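Local coordinates for protein arginase (PDB 2EF4) that probably catalyses the manganese-dependent hydrolysis of L-arginine to L-ornithine and urea, the step that releases urea in the urea cycle, at residues A[224-229]-A[271-276]; A[216-221]-A[275-280]; A[124-129]-A[145-150]; A[68-73]-A[151-156]. All coordinates share one frame; numbering follows the deposited sequence.

Contact 1 (A[224-229]-A[271-276])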
# COMPACT_ATOMS: atom_id res chain seq x y z
N THR A 224 -7.97 -7.31 8.20
CA THR A 224 -6.56 -7.03 7.95
C THR A 224 -6.06 -8.10 7.00
O THR A 224 -5.19 -7.86 6.16
CB THR A 224 -5.72 -7.10 9.27
OG1 THR A 224 -5.95 -5.92 10.06
CG2 THR A 224 -4.22 -7.21 8.96
N LEU A 225 -6.62 -9.29 7.14
CA LEU A 225 -6.28 -10.44 6.32
C LEU A 225 -7.16 -10.55 5.07
O LEU A 225 -6.69 -10.95 4.00
CB LEU A 225 -6.40 -11.70 7.17
CG LEU A 225 -6.31 -13.10 6.55
CD1 LEU A 225 -5.01 -13.26 5.77
CD2 LEU A 225 -6.39 -14.13 7.68
N ALA A 226 -8.44 -10.20 5.21
CA ALA A 226 -9.40 -10.28 4.12
C ALA A 226 -10.20 -8.99 4.02
O ALA A 226 -11.35 -8.92 4.46
CB ALA A 226 -10.35 -11.46 4.37
N PRO A 227 -9.61 -7.95 3.41
CA PRO A 227 -10.23 -6.63 3.23
C PRO A 227 -11.43 -6.51 2.29
O PRO A 227 -12.30 -5.65 2.48
CB PRO A 227 -9.06 -5.77 2.76
CG PRO A 227 -8.27 -6.75 1.94
CD PRO A 227 -8.26 -7.98 2.82
N GLY A 228 -11.49 -7.37 1.27
CA GLY A 228 -12.58 -7.30 0.31
C GLY A 228 -13.93 -7.86 0.74
O GLY A 228 -14.39 -8.86 0.19
N VAL A 229 -14.58 -7.20 1.70
CA VAL A 229 -15.89 -7.65 2.16
C VAL A 229 -16.91 -6.52 2.20
O VAL A 229 -16.55 -5.34 2.30
CB VAL A 229 -15.80 -8.32 3.56
CG1 VAL A 229 -14.81 -9.50 3.50
CG2 VAL A 229 -15.37 -7.28 4.62
N ASN A 271 -7.73 -9.79 -5.14
CA ASN A 271 -8.67 -10.91 -5.02
C ASN A 271 -8.31 -11.92 -3.92
O ASN A 271 -8.80 -13.05 -3.95
CB ASN A 271 -8.74 -11.63 -6.38
CG ASN A 271 -10.10 -12.25 -6.66
OD1 ASN A 271 -11.13 -11.63 -6.44
ND2 ASN A 271 -10.10 -13.48 -7.16
N ARG A 272 -7.51 -11.52 -2.94
CA ARG A 272 -7.10 -12.47 -1.91
C ARG A 272 -8.22 -12.95 -1.00
O ARG A 272 -8.18 -14.08 -0.49
CB ARG A 272 -5.92 -11.91 -1.09
CG ARG A 272 -6.21 -10.88 -0.02
CD ARG A 272 -4.90 -10.58 0.72
NE ARG A 272 -5.07 -9.71 1.89
CZ ARG A 272 -4.17 -8.81 2.28
NH1 ARG A 272 -3.05 -8.64 1.60
NH2 ARG A 272 -4.40 -8.07 3.36
N THR A 273 -9.23 -12.10 -0.79
CA THR A 273 -10.37 -12.47 0.03
C THR A 273 -11.21 -13.51 -0.72
O THR A 273 -11.72 -14.46 -0.11
CB THR A 273 -11.24 -11.24 0.35
OG1 THR A 273 -10.47 -10.30 1.10
CG2 THR A 273 -12.49 -11.65 1.13
N ALA A 274 -11.34 -13.35 -2.03
CA ALA A 274 -12.12 -14.32 -2.82
C ALA A 274 -11.38 -15.65 -2.83
O ALA A 274 -12.00 -16.72 -2.81
CB ALA A 274 -12.31 -13.82 -4.24
N GLU A 275 -10.05 -15.58 -2.85
CA GLU A 275 -9.22 -16.78 -2.86
C GLU A 275 -9.31 -17.51 -1.53
O GLU A 275 -9.31 -18.74 -1.50
CB GLU A 275 -7.76 -16.42 -3.15
CG GLU A 275 -7.45 -16.18 -4.61
CD GLU A 275 -6.13 -15.44 -4.84
OE1 GLU A 275 -5.39 -15.20 -3.86
OE2 GLU A 275 -5.84 -15.11 -6.01
N MET A 276 -9.40 -16.77 -0.44
CA MET A 276 -9.50 -17.38 0.88
C MET A 276 -10.82 -18.13 1.02
O MET A 276 -10.84 -19.25 1.54
CB MET A 276 -9.36 -16.31 1.97
CG MET A 276 -7.91 -15.85 2.13
SD MET A 276 -7.67 -14.46 3.26
CE MET A 276 -7.97 -15.24 4.79
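Arg272 and Thr273, in the first turn of helix 272-284, take hold of the loop 224-229 through its backbone. Arg272 NE donates to Leu225 O at 2.9 Å, a bent bond (N-H...O 140°) that reaches the oxygen from above the carbonyl plane. The extended side chain also brings NH2 to 2.9 Å from Thr224 O, so both carbonyls lie near the edge of the guanidinium. A leucine in place of Arg272 would lack these nitrogens and would probably leave Leu225 O without this donor and the loop freer to shift. One residue on, Thr273 OG1 accepts from the N of Gly228, the central residue of an inverse gamma turn, at 3.1 Å; the same hydroxyl is hydrogen-bonded to Asp268, which lies outside both segments.

Apolar contacts complete the interface. Met276, its chain bent at the last torsion (chi3 71°), brings CE against Leu225 CG at 3.2 Å, closer than usual for two carbons, while Met276 SD lies 4.2 Å from Ala226 CB. Thr273 CG2 meets Val229 CG1 at 4.0 Å, and the Val229 side chain lies about 4 Å from that of Asp219, a manganese ligand.

Leu225 also packs on Thr224 of a neighbouring subunit. Within the chain, the loop leads from strand 212-217 to helix 239-252, whose Tyr239 touches both Leu225 and Met276.

Contact 2 (A[216-221]-A[275-280])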
# COMPACT_ATOMS: atom_id res chain seq x y z
N LEU A 216 -21.21 -19.09 4.87
CA LEU A 216 -19.98 -18.39 5.19
C LEU A 216 -19.90 -16.95 4.65
O LEU A 216 -19.83 -16.72 3.44
CB LEU A 216 -18.81 -19.22 4.67
CG LEU A 216 -17.41 -18.70 4.96
CD1 LEU A 216 -17.29 -18.38 6.45
CD2 LEU A 216 -16.39 -19.76 4.53
N ASP A 217 -19.92 -15.99 5.57
CA ASP A 217 -19.82 -14.58 5.20
C ASP A 217 -18.33 -14.23 5.26
O ASP A 217 -17.67 -14.48 6.27
CB ASP A 217 -20.58 -13.70 6.19
CG ASP A 217 -20.59 -12.23 5.76
OD1 ASP A 217 -19.54 -11.73 5.32
OD2 ASP A 217 -21.66 -11.57 5.87
N ALA A 218 -17.82 -13.66 4.18
CA ALA A 218 -16.41 -13.29 4.10
C ALA A 218 -15.94 -12.39 5.25
O ALA A 218 -14.76 -12.45 5.66
CB ALA A 218 -16.13 -12.61 2.77
N ASP A 219 -16.84 -11.56 5.78
CA ASP A 219 -16.50 -10.64 6.86
C ASP A 219 -16.18 -11.31 8.21
O ASP A 219 -15.78 -10.63 9.15
CB ASP A 219 -17.59 -9.58 7.04
CG ASP A 219 -18.88 -10.14 7.64
OD1 ASP A 219 -18.86 -11.27 8.17
OD2 ASP A 219 -19.91 -9.44 7.60
N VAL A 220 -16.37 -12.62 8.31
CA VAL A 220 -16.05 -13.29 9.57
C VAL A 220 -14.52 -13.25 9.73
O VAL A 220 -14.00 -13.21 10.84
CB VAL A 220 -16.56 -14.76 9.60
CG1 VAL A 220 -15.66 -15.67 8.76
CG2 VAL A 220 -16.64 -15.25 11.03
N LEU A 221 -13.81 -13.24 8.61
CA LEU A 221 -12.35 -13.18 8.62
C LEU A 221 -11.88 -11.78 9.01
O LEU A 221 -12.53 -10.78 8.70
CB LEU A 221 -11.81 -13.52 7.23
CG LEU A 221 -12.15 -14.92 6.74
CD1 LEU A 221 -11.88 -15.02 5.24
CD2 LEU A 221 -11.31 -15.94 7.52
N GLU A 275 -10.05 -15.58 -2.85
CA GLU A 275 -9.22 -16.78 -2.86
C GLU A 275 -9.31 -17.51 -1.53
O GLU A 275 -9.31 -18.74 -1.50
CB GLU A 275 -7.76 -16.42 -3.15
CG GLU A 275 -7.45 -16.18 -4.61
CD GLU A 275 -6.13 -15.44 -4.84
OE1 GLU A 275 -5.39 -15.20 -3.86
OE2 GLU A 275 -5.84 -15.11 -6.01
N MET A 276 -9.40 -16.77 -0.44
CA MET A 276 -9.50 -17.38 0.88
C MET A 276 -10.82 -18.13 1.02
O MET A 276 -10.84 -19.25 1.54
CB MET A 276 -9.36 -16.31 1.97
CG MET A 276 -7.91 -15.85 2.13
SD MET A 276 -7.67 -14.46 3.26
CE MET A 276 -7.97 -15.24 4.79
N LEU A 277 -11.92 -17.54 0.56
CA LEU A 277 -13.20 -18.21 0.65
C LEU A 277 -13.19 -19.45 -0.23
O LEU A 277 -13.78 -20.47 0.12
CB LEU A 277 -14.35 -17.28 0.26
CG LEU A 277 -15.08 -16.70 1.49
CD1 LEU A 277 -14.21 -15.62 2.16
CD2 LEU A 277 -16.41 -16.12 1.07
N VAL A 278 -12.52 -19.38 -1.38
CA VAL A 278 -12.47 -20.55 -2.23
C VAL A 278 -11.70 -21.65 -1.47
O VAL A 278 -12.10 -22.82 -1.47
CB VAL A 278 -11.76 -20.27 -3.58
CG1 VAL A 278 -11.43 -21.59 -4.27
CG2 VAL A 278 -12.67 -19.45 -4.48
N GLY A 279 -10.61 -21.25 -0.82
CA GLY A 279 -9.81 -22.18 -0.05
C GLY A 279 -10.64 -22.79 1.06
O GLY A 279 -10.56 -24.00 1.31
N LEU A 280 -11.44 -21.96 1.73
CA LEU A 280 -12.30 -22.44 2.81
C LEU A 280 -13.32 -23.43 2.30
O LEU A 280 -13.64 -24.42 2.98
CB LEU A 280 -13.01 -21.26 3.48
CG LEU A 280 -12.05 -20.36 4.25
CD1 LEU A 280 -12.78 -19.16 4.84
CD2 LEU A 280 -11.38 -21.18 5.33
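Leu277 points its two methyl groups from helix 272-284 at Ala218, just past the end of strand 212-217. Its CD1 rests 3.6 Å from Ala218 CB, with CD2 a little farther from the same methyl, so the fork of the leucine straddles the alanine. Leu221 adds a second set of apolar contacts: its CD1 lies 3.9 Å from Leu277 CD1 and equally 3.9 Å from Met276 CE, and the side chain crosses both partners obliquely. Leu216, with CG anti to the backbone N (chi1 -177°), extends CD2 to Leu280 CD1 at 3.7 Å, and the two side chains cross at about a right angle.

No hydrogen bond joins the two segments; polar groups work on the other side of the 216-221 chain. There Asp217 and Asp219 turn away from the helix, and both are manganese ligands. Asp219 N donates to Asp217 OD1 in an Asx turn, although the position of that oxygen is less certain.

Strand 212-217 lies between strands 255-261 and 113-117 of the parallel sheet of the arginase fold, and helix 272-284 packs behind its metal-bearing end, with Ala242 of helix 239-252 touching both Leu221 and Leu280.

Contact 3 (A[124-129]-A[145-150])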
# COMPACT_ATOMS: atom_id res chain seq x y z
N ASN A 124 -31.87 -9.31 12.55
CA ASN A 124 -32.71 -8.14 12.73
C ASN A 124 -34.07 -8.33 12.06
O ASN A 124 -34.25 -9.21 11.23
CB ASN A 124 -32.04 -6.90 12.11
CG ASN A 124 -31.13 -6.19 13.09
OD1 ASN A 124 -30.00 -5.84 12.75
ND2 ASN A 124 -31.62 -5.96 14.30
N THR A 125 -35.03 -7.49 12.44
CA THR A 125 -36.37 -7.49 11.86
C THR A 125 -36.63 -6.03 11.55
O THR A 125 -35.85 -5.17 11.94
CB THR A 125 -37.44 -7.97 12.86
OG1 THR A 125 -37.36 -7.19 14.06
CG2 THR A 125 -37.25 -9.45 13.20
N PRO A 126 -37.71 -5.73 10.82
CA PRO A 126 -38.03 -4.33 10.49
C PRO A 126 -38.13 -3.46 11.74
O PRO A 126 -37.92 -2.24 11.68
CB PRO A 126 -39.38 -4.45 9.79
CG PRO A 126 -39.27 -5.78 9.09
CD PRO A 126 -38.64 -6.66 10.16
N GLU A 127 -38.43 -4.09 12.87
CA GLU A 127 -38.60 -3.39 14.14
C GLU A 127 -37.33 -3.11 14.94
O GLU A 127 -37.29 -2.14 15.71
CB GLU A 127 -39.57 -4.18 15.03
CG GLU A 127 -41.01 -4.24 14.52
CD GLU A 127 -41.18 -5.09 13.26
OE1 GLU A 127 -40.75 -6.27 13.26
OE2 GLU A 127 -41.76 -4.59 12.27
N THR A 128 -36.30 -3.94 14.76
CA THR A 128 -35.05 -3.77 15.50
C THR A 128 -33.90 -3.21 14.66
O THR A 128 -32.90 -2.74 15.21
CB THR A 128 -34.59 -5.13 16.11
OG1 THR A 128 -34.06 -5.98 15.08
CG2 THR A 128 -35.76 -5.83 16.78
N SER A 129 -34.04 -3.25 13.34
CA SER A 129 -32.98 -2.78 12.44
C SER A 129 -32.80 -1.26 12.36
O SER A 129 -33.72 -0.54 11.98
CB SER A 129 -33.22 -3.32 11.03
OG SER A 129 -32.09 -3.11 10.21
N LEU A 145 -38.89 -14.99 11.65
CA LEU A 145 -39.09 -13.66 12.21
C LEU A 145 -38.84 -12.54 11.22
O LEU A 145 -37.84 -12.52 10.52
CB LEU A 145 -38.16 -13.46 13.41
CG LEU A 145 -38.35 -14.45 14.57
CD1 LEU A 145 -37.15 -14.40 15.48
CD2 LEU A 145 -39.63 -14.11 15.33
N GLY A 146 -39.76 -11.59 11.16
CA GLY A 146 -39.59 -10.48 10.24
C GLY A 146 -40.77 -10.23 9.35
O GLY A 146 -41.87 -10.72 9.59
N HIS A 147 -40.53 -9.46 8.29
CA HIS A 147 -41.56 -9.08 7.33
C HIS A 147 -42.33 -10.27 6.76
O HIS A 147 -41.73 -11.24 6.31
CB HIS A 147 -40.93 -8.31 6.18
CG HIS A 147 -41.90 -7.45 5.43
ND1 HIS A 147 -41.90 -6.08 5.52
CD2 HIS A 147 -42.91 -7.78 4.59
CE1 HIS A 147 -42.88 -5.59 4.77
NE2 HIS A 147 -43.51 -6.60 4.20
N PRO A 148 -43.68 -10.20 6.77
CA PRO A 148 -44.54 -11.26 6.25
C PRO A 148 -44.18 -11.65 4.82
O PRO A 148 -44.22 -12.83 4.47
CB PRO A 148 -45.94 -10.65 6.34
CG PRO A 148 -45.83 -9.73 7.51
CD PRO A 148 -44.48 -9.08 7.29
N ARG A 149 -43.84 -10.65 4.01
CA ARG A 149 -43.46 -10.88 2.61
C ARG A 149 -42.20 -11.75 2.49
O ARG A 149 -41.99 -12.41 1.47
CB ARG A 149 -43.22 -9.55 1.89
CG ARG A 149 -44.50 -8.71 1.64
CD ARG A 149 -45.45 -9.38 0.65
NE ARG A 149 -44.89 -9.42 -0.70
CZ ARG A 149 -45.32 -10.22 -1.68
NH1 ARG A 149 -46.32 -11.07 -1.47
NH2 ARG A 149 -44.72 -10.18 -2.86
N LEU A 150 -41.37 -11.79 3.52
CA LEU A 150 -40.18 -12.61 3.45
C LEU A 150 -40.35 -13.96 4.14
O LEU A 150 -39.99 -15.01 3.58
CB LEU A 150 -38.97 -11.84 4.01
CG LEU A 150 -38.67 -10.53 3.26
CD1 LEU A 150 -37.44 -9.85 3.84
CD2 LEU A 150 -38.46 -10.82 1.78
O HOH W 1 -36.24 -10.40 9.73
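Thr125 O receives two backbone donors, Thr128 N at 3.1 Å and Ser129 N at 3.0 Å, and this double grip curls the loop 124-129 so that Thr125 and Pro126 face Gly146 and His147. Between the two segments the polar link is a water molecule, which donates to Asn124 O at 2.8 Å and to Leu145 O at 2.8 Å and so ties two carbonyls that do not meet directly. Elsewhere the contact is van der Waals packing. Thr125 CG2, anti to its own carbonyl carbon, is set against the peptide between Leu145 and Gly146, 3.9 Å from Gly146 N.

Both segments belong to the part of the arginase fold between strands 113-117 and 162-167: the first follows the strand end near the manganese ligands, the second leads into helix 148-154, where His147 occupies the N-cap position. Gly146 has backbone angles at which a CB would press on the carbonyl oxygen of Leu145.

Pro126 packs on Gly146, its CD 3.9 Å from Gly146 CA. Its CG approaches the edge of the His147 imidazole and lies 4.2 Å from His147 CB, the two side chains crossing at about a right angle. A glycine in place of Pro126 would remove the ring and would probably leave a gap beside His147 and a more mobile loop. His147 also touches Leu63 and Leu66, the latter on helix 66-81.

Contact 4 (A[68-73]-A[151-156])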
# COMPACT_ATOMS: atom_id res chain seq x y z
N GLU A 68 -37.47 -6.73 -4.68
CA GLU A 68 -36.46 -7.17 -5.65
C GLU A 68 -35.55 -8.22 -5.05
O GLU A 68 -35.12 -9.14 -5.73
CB GLU A 68 -35.62 -6.00 -6.16
CG GLU A 68 -36.37 -5.05 -7.08
CD GLU A 68 -37.06 -3.93 -6.34
OE1 GLU A 68 -37.42 -4.11 -5.15
OE2 GLU A 68 -37.24 -2.85 -6.94
N ILE A 69 -35.26 -8.06 -3.76
CA ILE A 69 -34.42 -9.01 -3.05
C ILE A 69 -35.22 -10.31 -2.90
O ILE A 69 -34.71 -11.41 -3.15
CB ILE A 69 -34.03 -8.45 -1.67
CG1 ILE A 69 -33.11 -7.24 -1.85
CG2 ILE A 69 -33.39 -9.54 -0.82
CD1 ILE A 69 -32.88 -6.44 -0.60
N ARG A 70 -36.48 -10.15 -2.52
CA ARG A 70 -37.39 -11.28 -2.34
C ARG A 70 -37.53 -12.06 -3.65
O ARG A 70 -37.54 -13.29 -3.65
CB ARG A 70 -38.77 -10.76 -1.93
CG ARG A 70 -39.89 -11.80 -1.88
CD ARG A 70 -41.21 -11.19 -1.37
NE ARG A 70 -42.34 -12.12 -1.47
CZ ARG A 70 -42.81 -12.60 -2.62
NH1 ARG A 70 -42.26 -12.23 -3.76
NH2 ARG A 70 -43.81 -13.49 -2.62
N ALA A 71 -37.62 -11.32 -4.76
CA ALA A 71 -37.79 -11.91 -6.08
C ALA A 71 -36.58 -12.72 -6.52
O ALA A 71 -36.72 -13.80 -7.09
CB ALA A 71 -38.07 -10.80 -7.10
N ALA A 72 -35.39 -12.20 -6.26
CA ALA A 72 -34.16 -12.90 -6.62
C ALA A 72 -33.96 -14.15 -5.74
O ALA A 72 -33.56 -15.21 -6.23
CB ALA A 72 -32.96 -11.96 -6.48
N ALA A 73 -34.23 -14.00 -4.45
CA ALA A 73 -34.07 -15.11 -3.50
C ALA A 73 -35.06 -16.23 -3.82
O ALA A 73 -34.77 -17.41 -3.60
CB ALA A 73 -34.28 -14.60 -2.06
N THR A 151 -40.93 -13.96 5.34
CA THR A 151 -41.12 -15.22 6.05
C THR A 151 -42.07 -16.17 5.33
O THR A 151 -41.96 -17.38 5.49
CB THR A 151 -41.65 -15.00 7.49
OG1 THR A 151 -42.90 -14.32 7.44
CG2 THR A 151 -40.66 -14.20 8.33
N GLU A 152 -42.99 -15.64 4.55
CA GLU A 152 -43.94 -16.49 3.85
C GLU A 152 -43.25 -17.30 2.76
O GLU A 152 -43.79 -18.30 2.30
CB GLU A 152 -45.07 -15.68 3.20
CG GLU A 152 -44.61 -14.79 2.06
CD GLU A 152 -45.76 -14.16 1.30
OE1 GLU A 152 -46.79 -13.85 1.94
OE2 GLU A 152 -45.65 -13.96 0.08
N VAL A 153 -42.06 -16.87 2.36
CA VAL A 153 -41.34 -17.58 1.32
C VAL A 153 -40.12 -18.34 1.81
O VAL A 153 -39.84 -19.45 1.34
CB VAL A 153 -40.81 -16.62 0.22
CG1 VAL A 153 -40.41 -17.44 -1.02
CG2 VAL A 153 -41.85 -15.56 -0.13
N PHE A 154 -39.39 -17.76 2.76
CA PHE A 154 -38.14 -18.36 3.20
C PHE A 154 -38.00 -19.01 4.59
O PHE A 154 -36.95 -19.56 4.89
CB PHE A 154 -37.03 -17.32 3.00
CG PHE A 154 -37.10 -16.63 1.66
CD1 PHE A 154 -36.85 -17.33 0.48
CD2 PHE A 154 -37.43 -15.27 1.58
CE1 PHE A 154 -36.94 -16.69 -0.77
CE2 PHE A 154 -37.53 -14.62 0.34
CZ PHE A 154 -37.28 -15.33 -0.84
N ARG A 155 -39.03 -18.95 5.43
CA ARG A 155 -38.95 -19.58 6.75
C ARG A 155 -38.63 -21.07 6.54
O ARG A 155 -39.47 -21.83 6.04
CB ARG A 155 -40.29 -19.41 7.47
CG ARG A 155 -40.46 -20.13 8.80
CD ARG A 155 -41.77 -19.65 9.41
NE ARG A 155 -42.19 -20.27 10.67
CZ ARG A 155 -41.38 -20.67 11.65
NH1 ARG A 155 -41.91 -21.20 12.74
NH2 ARG A 155 -40.06 -20.60 11.53
N ALA A 156 -37.43 -21.49 6.93
CA ALA A 156 -37.05 -22.88 6.69
C ALA A 156 -36.37 -23.58 7.85
O ALA A 156 -36.12 -24.79 7.77
CB ALA A 156 -36.15 -22.96 5.45
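Two helices on the outer side of the arginase fold, 66-81 and 148-154, meet here through a mixed surface: an aromatic ring at one end, an ion pair at the other. Phe154, near the end of its helix, directs its ring at helix 66-81. Its CZ comes within 3.3 Å of Ala73 CB, approached obliquely, and within 3.5 Å of Arg70 O, which lies in the ring plane at the edge. One face of the same ring is covered by the CB of its neighbour Val153.

With CG anti to the backbone N (chi1 172°) and the chain extended on to NE, Arg70 reaches the other helix and lays its guanidinium beside Val153, with NE 3.7 Å from CG2 of that residue. At the edge of the guanidinium, NH2 donates to Glu152 OE2 at 3.3 Å in a long but nearly straight hydrogen bond (161°) that forms the salt bridge, although the two flat groups are turned 65° apart.

The long distance and the exposed position of Glu152 suggest a modest bond, probably screened by solvent. NE is engaged separately, through a weak hydrogen bond to Arg149 O, so one arginine joins the carboxylate and the backbone of helix 148-154, while the buried packing of Phe154 on Ala73 is apolar.

How the contacts relate
The four contacts fall into two pairs well apart in one domain; contact 2 lies across the chain's centre from contacts 3 and 4, and contact 1 from contact 4. Contacts 1 and 2 have centres 7 Å apart and share helix 272-284, with Val229 CG1 packed 3.5 Å from Ala218 CB; the helix therefore holds both the manganese-bearing end of strand 212-217 and the loop that follows it. Contacts 3 and 4 are 12 Å apart at their centres and share helix 148-154. Along the chain contact 4 opens first and spans contact 3 entirely, and both close before contact 2 and then contact 1 open. Between the pairs the centres lie 24 to 30 Å apart and no atoms touch, the nearest being about 12 Å apart.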